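Local atomic coordinates of oxidoreductase (Bordetella pertussis, PDB entry 3Q2K), a protein that probably oxidises UDP-N-acetylglucosaminuronic acid with NAD as cofactor, on the pathway to 2,3-diacetamido-2,3-dideoxy-D-mannuronic acid. Residues Gly196-Asp201 and Glu238-Gly243; Gly203-Gln208 and Thr353-Ser358; Tyr227-Thr232 and Thr242-Leu247. All blocks are in the same frame, centred on the assembly; numbering follows the deposited sequence.

Contact 1: Gly196-Asp201 and Glu238-Gly243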
loop_
_atom_site.group_PDB
_atom_site.type_symbol
_atom_site.label_atom_id
_atom_site.label_comp_id
_atom_site.label_asym_id
_atom_site.label_seq_id
_atom_site.Cartn_x
_atom_site.Cartn_y
_atom_site.Cartn_z
ATOM N N GLY C 196 14.079 -14.768 -25.374
ATOM C CA GLY C 196 13.415 -13.525 -25.014
ATOM C C GLY C 196 11.973 -13.735 -24.582
ATOM O O GLY C 196 11.247 -12.781 -24.307
ATOM N N LYS C 197 11.508 -14.975 -24.525
ATOM C CA LYS C 197 10.186 -15.246 -23.951
ATOM C C LYS C 197 10.162 -15.481 -22.444
ATOM O O LYS C 197 11.107 -16.092 -21.939
ATOM C CB LYS C 197 9.595 -16.483 -24.614
ATOM C CG LYS C 197 9.690 -16.431 -26.128
ATOM C CD LYS C 197 8.295 -16.714 -26.650
ATOM C CE LYS C 197 8.224 -16.516 -28.153
ATOM N NZ LYS C 197 6.995 -17.248 -28.561
ATOM N N TRP C 198 9.139 -15.021 -21.726
ATOM C CA TRP C 198 9.045 -15.267 -20.281
ATOM C C TRP C 198 9.060 -16.751 -19.937
ATOM O O TRP C 198 9.803 -17.167 -19.056
ATOM C CB TRP C 198 7.807 -14.678 -19.582
ATOM C CG TRP C 198 7.571 -13.193 -19.720
ATOM C CD1 TRP C 198 6.542 -12.601 -20.397
ATOM C CD2 TRP C 198 8.360 -12.116 -19.186
ATOM N NE1 TRP C 198 6.648 -11.233 -20.321
ATOM C CE2 TRP C 198 7.768 -10.908 -19.601
ATOM C CE3 TRP C 198 9.506 -12.054 -18.389
ATOM C CZ2 TRP C 198 8.267 -9.664 -19.214
ATOM C CZ3 TRP C 198 10.006 -10.821 -18.011
ATOM C CH2 TRP C 198 9.396 -9.638 -18.433
ATOM N N GLU C 199 8.175 -17.550 -20.526
ATOM C CA GLU C 199 8.124 -18.988 -20.277
ATOM C C GLU C 199 9.454 -19.700 -20.538
ATOM O O GLU C 199 9.869 -20.476 -19.690
ATOM C CB GLU C 199 7.050 -19.654 -21.148
ATOM C CG GLU C 199 6.837 -21.141 -20.860
ATOM C CD GLU C 199 5.493 -21.616 -21.376
ATOM O OE1 GLU C 199 5.028 -22.666 -20.893
ATOM O OE2 GLU C 199 4.876 -20.958 -22.242
ATOM N N TRP C 200 10.140 -19.436 -21.649
ATOM C CA TRP C 200 11.265 -20.258 -22.076
ATOM C C TRP C 200 12.640 -19.756 -21.635
ATOM O O TRP C 200 13.594 -20.531 -21.519
ATOM C CB TRP C 200 11.168 -20.573 -23.580
ATOM C CG TRP C 200 9.796 -21.092 -23.938
ATOM C CD1 TRP C 200 8.862 -20.476 -24.727
ATOM C CD2 TRP C 200 9.178 -22.300 -23.475
ATOM N NE1 TRP C 200 7.719 -21.238 -24.807
ATOM C CE2 TRP C 200 7.885 -22.360 -24.039
ATOM C CE3 TRP C 200 9.607 -23.358 -22.665
ATOM C CZ2 TRP C 200 7.004 -23.413 -23.800
ATOM C CZ3 TRP C 200 8.725 -24.405 -22.424
ATOM C CH2 TRP C 200 7.450 -24.438 -23.012
ATOM N N ASP C 201 12.769 -18.456 -21.399
ATOM C CA ASP C 201 14.076 -17.795 -21.376
ATOM C C ASP C 201 14.135 -16.706 -20.306
ATOM O O ASP C 201 15.084 -16.645 -19.529
ATOM C CB ASP C 201 14.282 -17.180 -22.766
ATOM C CG ASP C 201 15.700 -16.708 -23.062
ATOM O OD1 ASP C 201 16.699 -16.920 -22.334
ATOM O OD2 ASP C 201 15.808 -16.067 -24.128
ATOM N N GLU C 238 9.710 -10.581 -25.536
ATOM C CA GLU C 238 8.734 -10.384 -24.469
ATOM C C GLU C 238 9.272 -9.782 -23.171
ATOM O O GLU C 238 8.569 -9.029 -22.505
ATOM C CB GLU C 238 8.054 -11.705 -24.124
ATOM C CG GLU C 238 7.333 -12.353 -25.293
ATOM C CD GLU C 238 6.608 -13.612 -24.849
ATOM O OE1 GLU C 238 6.895 -14.108 -23.743
ATOM O OE2 GLU C 238 5.726 -14.132 -25.557
ATOM N N ALA C 239 10.498 -10.147 -22.813
ATOM C CA ALA C 239 11.104 -9.937 -21.504
ATOM C C ALA C 239 11.934 -8.674 -21.630
ATOM O O ALA C 239 11.941 -8.029 -22.680
ATOM C CB ALA C 239 12.052 -11.120 -21.214
ATOM N N GLU C 240 12.685 -8.373 -20.578
ATOM C CA GLU C 240 13.344 -7.069 -20.560
ATOM C C GLU C 240 14.686 -7.197 -21.279
ATOM O O GLU C 240 15.257 -8.284 -21.232
ATOM C CB GLU C 240 13.580 -6.604 -19.122
ATOM C CG GLU C 240 14.855 -7.199 -18.533
ATOM C CD GLU C 240 14.671 -8.629 -18.055
ATOM O OE1 GLU C 240 13.526 -9.120 -18.082
ATOM O OE2 GLU C 240 15.641 -9.298 -17.633
ATOM N N ASP C 241 15.167 -6.149 -21.947
ATOM C CA ASP C 241 16.511 -6.131 -22.519
ATOM C C ASP C 241 17.403 -5.213 -21.702
ATOM O O ASP C 241 18.611 -5.191 -21.925
ATOM C CB ASP C 241 16.549 -5.682 -23.990
ATOM C CG ASP C 241 15.917 -4.327 -24.242
ATOM O OD1 ASP C 241 15.878 -3.441 -23.362
ATOM O OD2 ASP C 241 15.469 -4.119 -25.388
ATOM N N THR C 242 16.813 -4.467 -20.772
ATOM C CA THR C 242 17.583 -3.516 -19.990
ATOM C C THR C 242 16.956 -3.432 -18.607
ATOM O O THR C 242 15.727 -3.421 -18.474
ATOM C CB THR C 242 17.354 -2.156 -20.673
ATOM O OG1 THR C 242 17.851 -2.238 -22.013
ATOM C CG2 THR C 242 18.008 -1.039 -19.893
ATOM N N GLY C 243 17.797 -3.335 -17.585
ATOM C CA GLY C 243 17.284 -3.054 -16.256
ATOM C C GLY C 243 18.329 -2.743 -15.209
ATOM O O GLY C 243 19.539 -2.800 -15.434
#
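Gly196 O is gripped by two consecutive amides of the other segment, Glu238 N at 3.0 Å and Ala239 N at 3.1 Å. The two donors arrive from opposite faces of the carbonyl plane, and Glu238 N stands well above it, so the pair works as a fork closing on one oxygen. Gly196 has a positive phi of 76°, a value that favours glycine, and the residues after it form a short helix-like turn closed by a bond from Asp201 N to Lys197 O. Glu238 answers the backbone grip with its side chain. Its CG is anti to its own carbonyl carbon and the chain beyond is extended, which carries the carboxylate alongside the turn, where OE1 accepts from Trp198 N at 3.2 Å. This N-H comes to the anti side of the oxygen and about 22° out of the carboxylate plane. Lys197 NZ lies 4.5 Å from Glu238 OE2, beyond a salt bridge, though the opposite charges may still attract weakly. Trp198 lays one face of its indole against the peptide that joins Glu238 to Ala239. That face takes Ala239 CA as a CH-pi contact, 3.6 Å from the centroid of the six-membered ring and 15° off its normal, while CZ3 touches Ala239 CB at 3.8 Å. Arg250 of a second subunit also packs on Trp198, and Glu199 makes a salt bridge to Arg343 of that subunit. The contact thus joins two loops through one carbonyl shared by two amides and a CH-pi contact on the indole: the turn directly after the NADH-binding residues Trp194 and Arg195 is fastened to the entrance of strand 242-249, where Asp241 and Thr242 both face Ala231 in a classic beta bulge.

Contact 2: Gly203-Gln208 and Thr353-Ser358; sequences GAFMNQ and TAIYRS. With HP7 ((2S,3S,4R,5R,6R)-5-acetamido-6-[[[(2R,3S,4R,5R)-5-(2,4-dioxopyrimidin-1-yl)-3,4-dihydroxy-oxolan-2-yl]methoxy-hydroxy-phosphoryl]oxy-hydroxy-phosphoryl]oxy-3,4-dihydroxy-oxane-2-carboxylic acid), chain V.
Tyr356 pushes its ring between Phe205 and Met206, its CE1 lying 3.9 Å from Phe205 CB and its CE2 3.7 Å from Met206 CE. The phenol reaches the backbone of the loop, and its OH accepts from two amides, Gly203 N at 2.9 Å (N-H...O angle 155°) and Met206 N at 3.2 Å. Glu240 OE2 is a third partner of the same hydroxyl and also takes the amide of Phe205, so the hydroxyl has three partners. With two amides already donating, the phenol proton is presumably offered to Glu240. Met206 points CG away from its backbone nitrogen (chi1 -176°), and the bend at its last torsion turns CE toward the tyrosine, making an oblique Met-aromatic contact. Ile355 crosses Phe205 at about a right angle and sets CG2 above the centre of the phenyl ring, 4.3 Å from its plane. Strand 254-260 contributes Ile257 and Val259 to the surroundings of the same phenyl group. The same loop next supplies two ligand contacts: Asn207 OD1 accepts from the sugar hydroxyl O4' of HP7 at 2.7 Å, and Gln208 NE2 donates to the carboxylate oxygen O'P at 3.2 Å, nearly straight at 164°. Asp201 OD1 holds Asn207 ND2, a second-shell bond that fixes which end of the amide faces the sugar. Tyr356 of helix 342-361 is thus hydrogen-bonded to the loop whose Asn207 and Gln208 contact the uronic acid of HP7, part of the substrate pocket.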
loop_
_atom_site.group_PDB
_atom_site.type_symbol
_atom_site.label_atom_id
_atom_site.label_comp_id
_atom_site.label_asym_id
_atom_site.label_seq_id
_atom_site.Cartn_x
_atom_site.Cartn_y
_atom_site.Cartn_z
ATOM N N GLY C 203 14.529 -12.536 -19.637
ATOM C CA GLY C 203 15.164 -11.445 -20.372
ATOM C C GLY C 203 16.634 -11.300 -20.025
ATOM O O GLY C 203 17.241 -12.246 -19.518
ATOM N N ALA C 204 17.186 -10.104 -20.201
ATOM C CA ALA C 204 18.598 -9.907 -19.885
ATOM C C ALA C 204 19.085 -10.470 -18.546
ATOM O O ALA C 204 20.259 -10.820 -18.376
ATOM C CB ALA C 204 18.888 -8.422 -19.872
ATOM N N PHE C 205 18.230 -10.386 -17.531
ATOM C CA PHE C 205 18.639 -10.740 -16.170
ATOM C C PHE C 205 18.721 -12.255 -16.049
ATOM O O PHE C 205 19.736 -12.783 -15.595
ATOM C CB PHE C 205 17.704 -10.215 -15.068
ATOM C CG PHE C 205 18.004 -8.803 -14.655
ATOM C CD1 PHE C 205 18.868 -8.540 -13.607
ATOM C CD2 PHE C 205 17.440 -7.730 -15.332
ATOM C CE1 PHE C 205 19.118 -7.237 -13.216
ATOM C CE2 PHE C 205 17.716 -6.428 -14.964
ATOM C CZ PHE C 205 18.543 -6.176 -13.894
ATOM N N MET C 206 17.655 -12.924 -16.479
ATOM C CA MET C 206 17.510 -14.358 -16.273
ATOM C C MET C 206 18.414 -15.166 -17.198
ATOM O O MET C 206 18.990 -16.173 -16.794
ATOM C CB MET C 206 16.065 -14.797 -16.490
ATOM C CG MET C 206 15.812 -16.271 -16.207
ATOM S SD MET C 206 14.022 -16.482 -16.173
ATOM C CE MET C 206 13.704 -16.075 -14.461
ATOM N N ASN C 207 18.591 -14.712 -18.435
ATOM C CA ASN C 207 19.486 -15.420 -19.339
ATOM C C ASN C 207 20.934 -14.971 -19.139
ATOM O O ASN C 207 21.681 -15.647 -18.433
ATOM C CB ASN C 207 19.011 -15.331 -20.793
ATOM C CG ASN C 207 19.841 -16.194 -21.695
ATOM O OD1 ASN C 207 21.043 -16.254 -21.451
ATOM N ND2 ASN C 207 19.229 -16.882 -22.657
ATOM N N GLN C 208 21.324 -13.804 -19.643
ATOM C CA GLN C 208 22.745 -13.442 -19.686
ATOM C C GLN C 208 23.391 -13.018 -18.376
ATOM O O GLN C 208 24.560 -13.331 -18.153
ATOM C CB GLN C 208 23.035 -12.323 -20.698
ATOM C CG GLN C 208 22.895 -12.758 -22.138
ATOM C CD GLN C 208 21.467 -12.654 -22.635
ATOM O OE1 GLN C 208 20.602 -12.100 -21.960
ATOM N NE2 GLN C 208 21.226 -13.142 -23.844
ATOM N N THR C 353 13.741 -14.006 -9.354
ATOM C CA THR C 353 12.288 -13.951 -9.180
ATOM C C THR C 353 11.935 -12.634 -8.486
ATOM O O THR C 353 11.022 -11.905 -8.876
ATOM C CB THR C 353 11.755 -15.149 -8.355
ATOM O OG1 THR C 353 12.104 -16.367 -9.012
ATOM C CG2 THR C 353 10.229 -15.146 -8.270
ATOM N N ALA C 354 12.700 -12.303 -7.452
ATOM C CA ALA C 354 12.436 -11.086 -6.685
ATOM C C ALA C 354 12.593 -9.848 -7.574
ATOM O O ALA C 354 11.747 -8.944 -7.611
ATOM C CB ALA C 354 13.389 -11.022 -5.463
ATOM N N ILE C 355 13.694 -9.813 -8.321
ATOM C CA ILE C 355 13.864 -8.752 -9.316
ATOM C C ILE C 355 12.740 -8.667 -10.354
ATOM O O ILE C 355 12.266 -7.569 -10.631
ATOM C CB ILE C 355 15.171 -8.920 -10.068
ATOM C CG1 ILE C 355 16.314 -8.546 -9.120
ATOM C CG2 ILE C 355 15.156 -8.079 -11.354
ATOM C CD1 ILE C 355 17.602 -8.972 -9.751
ATOM N N TYR C 356 12.249 -9.782 -10.885
ATOM C CA TYR C 356 11.166 -9.745 -11.873
ATOM C C TYR C 356 9.836 -9.383 -11.228
ATOM O O TYR C 356 9.051 -8.676 -11.853
ATOM C CB TYR C 356 11.001 -11.076 -12.615
ATOM C CG TYR C 356 11.961 -11.258 -13.768
ATOM C CD1 TYR C 356 12.932 -10.292 -14.029
ATOM C CD2 TYR C 356 11.968 -12.416 -14.541
ATOM C CE1 TYR C 356 13.851 -10.453 -15.067
ATOM C CE2 TYR C 356 12.889 -12.589 -15.575
ATOM C CZ TYR C 356 13.820 -11.595 -15.848
ATOM O OH TYR C 356 14.720 -11.687 -16.895
ATOM N N ARG C 357 9.564 -9.845 -10.010
ATOM C CA ARG C 357 8.338 -9.398 -9.356
ATOM C C ARG C 357 8.413 -7.925 -8.980
ATOM O O ARG C 357 7.386 -7.248 -9.029
ATOM C CB ARG C 357 8.021 -10.165 -8.063
ATOM C CG ARG C 357 7.720 -11.642 -8.245
ATOM C CD ARG C 357 7.335 -12.347 -6.957
ATOM N NE ARG C 357 7.122 -13.762 -7.262
ATOM C CZ ARG C 357 7.147 -14.711 -6.335
ATOM N NH1 ARG C 357 7.363 -14.326 -5.082
ATOM N NH2 ARG C 357 6.983 -15.991 -6.642
ATOM N N SER C 358 9.585 -7.455 -8.559
ATOM C CA SER C 358 9.685 -6.038 -8.211
ATOM C C SER C 358 9.472 -5.135 -9.419
ATOM O O SER C 358 8.896 -4.057 -9.305
ATOM C CB SER C 358 11.057 -5.655 -7.647
ATOM O OG SER C 358 11.168 -4.242 -7.491
HETATM N N1 HP7 V . 27.200 -11.029 -29.175
HETATM C C2 HP7 V . 27.177 -9.890 -29.881
HETATM O O2 HP7 V . 26.354 -9.596 -30.771
HETATM N N3 HP7 V . 28.100 -8.945 -29.639
HETATM C C4 HP7 V . 29.032 -9.152 -28.685
HETATM O O4 HP7 V . 29.817 -8.199 -28.497
HETATM C C5 HP7 V . 29.069 -10.329 -27.938
HETATM C C6 HP7 V . 28.103 -11.295 -28.218
HETATM P PA HP7 V . 28.722 -15.324 -26.760
HETATM P PB HP7 V . 28.520 -17.231 -24.638
HETATM O "O'P" HP7 V . 23.658 -14.886 -24.998
HETATM O "O'Q" HP7 V . 22.833 -16.835 -25.155
HETATM C "C1'" HP7 V . 26.934 -16.177 -22.838
HETATM O O1A HP7 V . 29.821 -14.434 -26.223
HETATM O O1B HP7 V . 29.833 -16.876 -23.981
HETATM C C1C HP7 V . 26.170 -12.022 -29.477
HETATM C "C2'" HP7 V . 26.536 -16.537 -21.405
HETATM N "N2'" HP7 V . 27.534 -17.274 -20.642
HETATM O O2A HP7 V . 28.939 -16.308 -27.887
HETATM O O2B HP7 V . 28.324 -18.452 -25.498
HETATM C C2C HP7 V . 26.699 -13.013 -30.504
HETATM O O2C HP7 V . 25.592 -13.381 -31.328
HETATM C "C3'" HP7 V . 25.325 -17.459 -21.460
HETATM O "O3'" HP7 V . 24.835 -17.890 -20.176
HETATM O O3A HP7 V . 27.976 -15.981 -25.492
HETATM O O3B HP7 V . 27.436 -17.369 -23.446
HETATM C C3C HP7 V . 26.876 -14.243 -29.634
HETATM O O3C HP7 V . 26.762 -15.381 -30.485
HETATM C "C4'" HP7 V . 24.274 -16.774 -22.331
HETATM O "O4'" HP7 V . 23.153 -17.665 -22.365
HETATM C C4C HP7 V . 25.724 -14.157 -28.641
HETATM O O4C HP7 V . 25.826 -12.774 -28.311
HETATM C "C5'" HP7 V . 24.785 -16.610 -23.761
HETATM O "O5'" HP7 V . 25.873 -15.697 -23.677
HETATM C C5C HP7 V . 26.180 -14.907 -27.396
HETATM O O5C HP7 V . 27.485 -14.378 -27.159
HETATM C "C6'" HP7 V . 23.710 -16.087 -24.672
HETATM C "C7'" HP7 V . 28.510 -16.657 -19.985
HETATM O "O7'" HP7 V . 28.476 -15.431 -19.951
HETATM C "C8'" HP7 V . 29.604 -17.435 -19.309
#

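Contact 3: Tyr227-Thr232 and Thr242-Leu247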
loop_
_atom_site.group_PDB
_atom_site.type_symbol
_atom_site.label_atom_id
_atom_site.label_comp_id
_atom_site.label_asym_id
_atom_site.label_seq_id
_atom_site.Cartn_x
_atom_site.Cartn_y
_atom_site.Cartn_z
ATOM N N TYR C 227 14.917 -3.733 -5.103
ATOM C CA TYR C 227 13.936 -2.996 -5.901
ATOM C C TYR C 227 14.463 -2.910 -7.329
ATOM O O TYR C 227 15.641 -2.604 -7.540
ATOM C CB TYR C 227 13.734 -1.575 -5.357
ATOM C CG TYR C 227 12.610 -0.909 -6.108
ATOM C CD1 TYR C 227 11.304 -1.006 -5.651
ATOM C CD2 TYR C 227 12.835 -0.378 -7.373
ATOM C CE1 TYR C 227 10.272 -0.442 -6.363
ATOM C CE2 TYR C 227 11.807 0.204 -8.098
ATOM C CZ TYR C 227 10.526 0.138 -7.587
ATOM O OH TYR C 227 9.462 0.689 -8.261
ATOM N N ALA C 228 13.609 -3.198 -8.303
ATOM C CA ALA C 228 14.094 -3.172 -9.689
ATOM C C ALA C 228 13.192 -2.400 -10.633
ATOM O O ALA C 228 11.976 -2.375 -10.439
ATOM C CB ALA C 228 14.270 -4.598 -10.242
ATOM N N TYR C 229 13.801 -1.801 -11.650
ATOM C CA TYR C 229 13.085 -1.309 -12.823
ATOM C C TYR C 229 13.619 -2.132 -13.995
ATOM O O TYR C 229 14.839 -2.288 -14.147
ATOM C CB TYR C 229 13.458 0.145 -13.126
ATOM C CG TYR C 229 13.113 1.211 -12.106
ATOM C CD1 TYR C 229 11.848 1.778 -12.097
ATOM C CD2 TYR C 229 14.061 1.716 -11.231
ATOM C CE1 TYR C 229 11.521 2.787 -11.220
ATOM C CE2 TYR C 229 13.741 2.710 -10.327
ATOM C CZ TYR C 229 12.478 3.257 -10.355
ATOM O OH TYR C 229 12.154 4.232 -9.442
ATOM N N THR C 230 12.725 -2.652 -14.831
ATOM C CA THR C 230 13.217 -3.239 -16.079
ATOM C C THR C 230 12.382 -2.717 -17.241
ATOM O O THR C 230 11.292 -2.178 -17.038
ATOM C CB THR C 230 13.173 -4.773 -16.075
ATOM O OG1 THR C 230 11.808 -5.210 -16.119
ATOM C CG2 THR C 230 13.952 -5.352 -14.891
ATOM N N ALA C 231 12.885 -2.848 -18.465
ATOM C CA ALA C 231 12.063 -2.431 -19.593
ATOM C C ALA C 231 12.527 -3.176 -20.839
ATOM O O ALA C 231 13.663 -3.646 -20.874
ATOM C CB ALA C 231 12.246 -0.933 -19.777
ATOM N N THR C 232 11.658 -3.344 -21.829
ATOM C CA THR C 232 12.125 -3.698 -23.168
ATOM C C THR C 232 12.349 -2.424 -23.982
ATOM O O THR C 232 11.395 -1.893 -24.548
ATOM C CB THR C 232 11.099 -4.559 -23.925
ATOM O OG1 THR C 232 10.678 -5.649 -23.105
ATOM C CG2 THR C 232 11.695 -5.160 -25.194
ATOM N N THR C 242 16.813 -4.467 -20.772
ATOM C CA THR C 242 17.583 -3.516 -19.990
ATOM C C THR C 242 16.956 -3.432 -18.607
ATOM O O THR C 242 15.727 -3.421 -18.474
ATOM C CB THR C 242 17.354 -2.156 -20.673
ATOM O OG1 THR C 242 17.851 -2.238 -22.013
ATOM C CG2 THR C 242 18.008 -1.039 -19.893
ATOM N N GLY C 243 17.797 -3.335 -17.585
ATOM C CA GLY C 243 17.284 -3.054 -16.256
ATOM C C GLY C 243 18.329 -2.743 -15.209
ATOM O O GLY C 243 19.539 -2.800 -15.434
ATOM N N VAL C 244 17.800 -2.377 -14.049
ATOM C CA VAL C 244 18.609 -2.060 -12.870
ATOM C C VAL C 244 17.904 -2.615 -11.628
ATOM O O VAL C 244 16.678 -2.520 -11.528
ATOM C CB VAL C 244 18.828 -0.525 -12.766
ATOM C CG1 VAL C 244 17.539 0.238 -12.517
ATOM C CG2 VAL C 244 19.712 -0.197 -11.578
ATOM N N ALA C 245 18.663 -3.163 -10.683
ATOM C CA ALA C 245 18.156 -3.529 -9.362
ATOM C C ALA C 245 18.948 -2.849 -8.260
ATOM O O ALA C 245 20.182 -2.879 -8.329
ATOM C CB ALA C 245 18.195 -5.040 -9.134
ATOM N N ALA C 246 18.241 -2.285 -7.275
ATOM C CA ALA C 246 18.860 -1.752 -6.063
ATOM C C ALA C 246 18.815 -2.897 -5.058
ATOM O O ALA C 246 17.798 -3.585 -4.951
ATOM C CB ALA C 246 18.077 -0.528 -5.539
ATOM N N LEU C 247 19.885 -3.077 -4.289
ATOM C CA LEU C 247 19.979 -4.177 -3.339
ATOM C C LEU C 247 20.268 -3.747 -1.904
ATOM O O LEU C 247 20.986 -2.778 -1.649
ATOM C CB LEU C 247 21.125 -5.095 -3.777
ATOM C CG LEU C 247 21.080 -5.260 -5.293
ATOM C CD1 LEU C 247 22.459 -5.568 -5.833
ATOM C CD2 LEU C 247 20.093 -6.371 -5.602
#
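Tyr227 and Ala246 are a hydrogen-bonded pair of an antiparallel beta hairpin, strands 223-231 and 242-249 of the large mixed sheet in the C-terminal alpha/beta domain. Hydrogen-bonded pairs at Tyr227-Ala246, Tyr229-Val244 and Ala231-Thr242 are each joined by two reciprocal bonds. The shortest runs from Ala246 N to Tyr227 O at 2.6 Å. The longest runs from Thr242 N to Ala231 O at 3.3 Å. Between them sit the non-hydrogen-bonded pairs Ala228-Ala245 and Thr230-Gly243. The large side chains gather on the face bearing Tyr227, Tyr229 and Val244. Tyr229 has CG beside its backbone nitrogen (chi1 -64°), whereas Tyr227 has it anti (chi1 -174°); these different choices bring the two rings together, with Tyr227 CE2 standing 3.8 Å above the plane of the Tyr229 ring, over its centre. Val244 runs side by side with Tyr229 in the same direction and meets the ring at its edge, Val244 CG1 to Tyr229 CD2 4.0 Å. A third subunit covers this face: its own Tyr227 stacks on Tyr227, and its Ser225 OG is hydrogen-bonded to Tyr229 OH. The hairpin is therefore also an assembly surface. Small groups line the reverse face, where Ala228 CB and Ala245 CB pack 4.1 Å apart and Ile355 of helix 342-361 touches both. Ser358 OG of that helix bonds to Ala228 N, tying the helix to the strand backbone. Next to them Thr230 turns its methyl anti to its carbonyl carbon, with OG1 between the backbone N and the carbonyl carbon (chi1 70°), and lays that methyl across the partner strand where glycine has no side chain: Thr230 CG2 lies 4.3 Å from Gly243 CA.

Residues 196-201 and 203-208 lie in one loop after helix 186-190. The chain then passes through helix 210-220 into strand 223-231, turns, and returns as strand 242-249. Contact 3 closes this hairpin over nine residues. Contact 1 spans 36 residues and ends on the same returning strand, sharing Thr242 and Gly243 with contact 3. Contact 2 bridges 144 residues to helix 342-361; it crosses contact 1, because 203-208 lies inside the loop contact 1 closes, and it encloses contact 3 entirely. Phe205 CE2 of contact 2 packs on Gly243 CA of contact 3. Together the three bind the substrate-facing loop, the mixed sheet and the late helix into one unit.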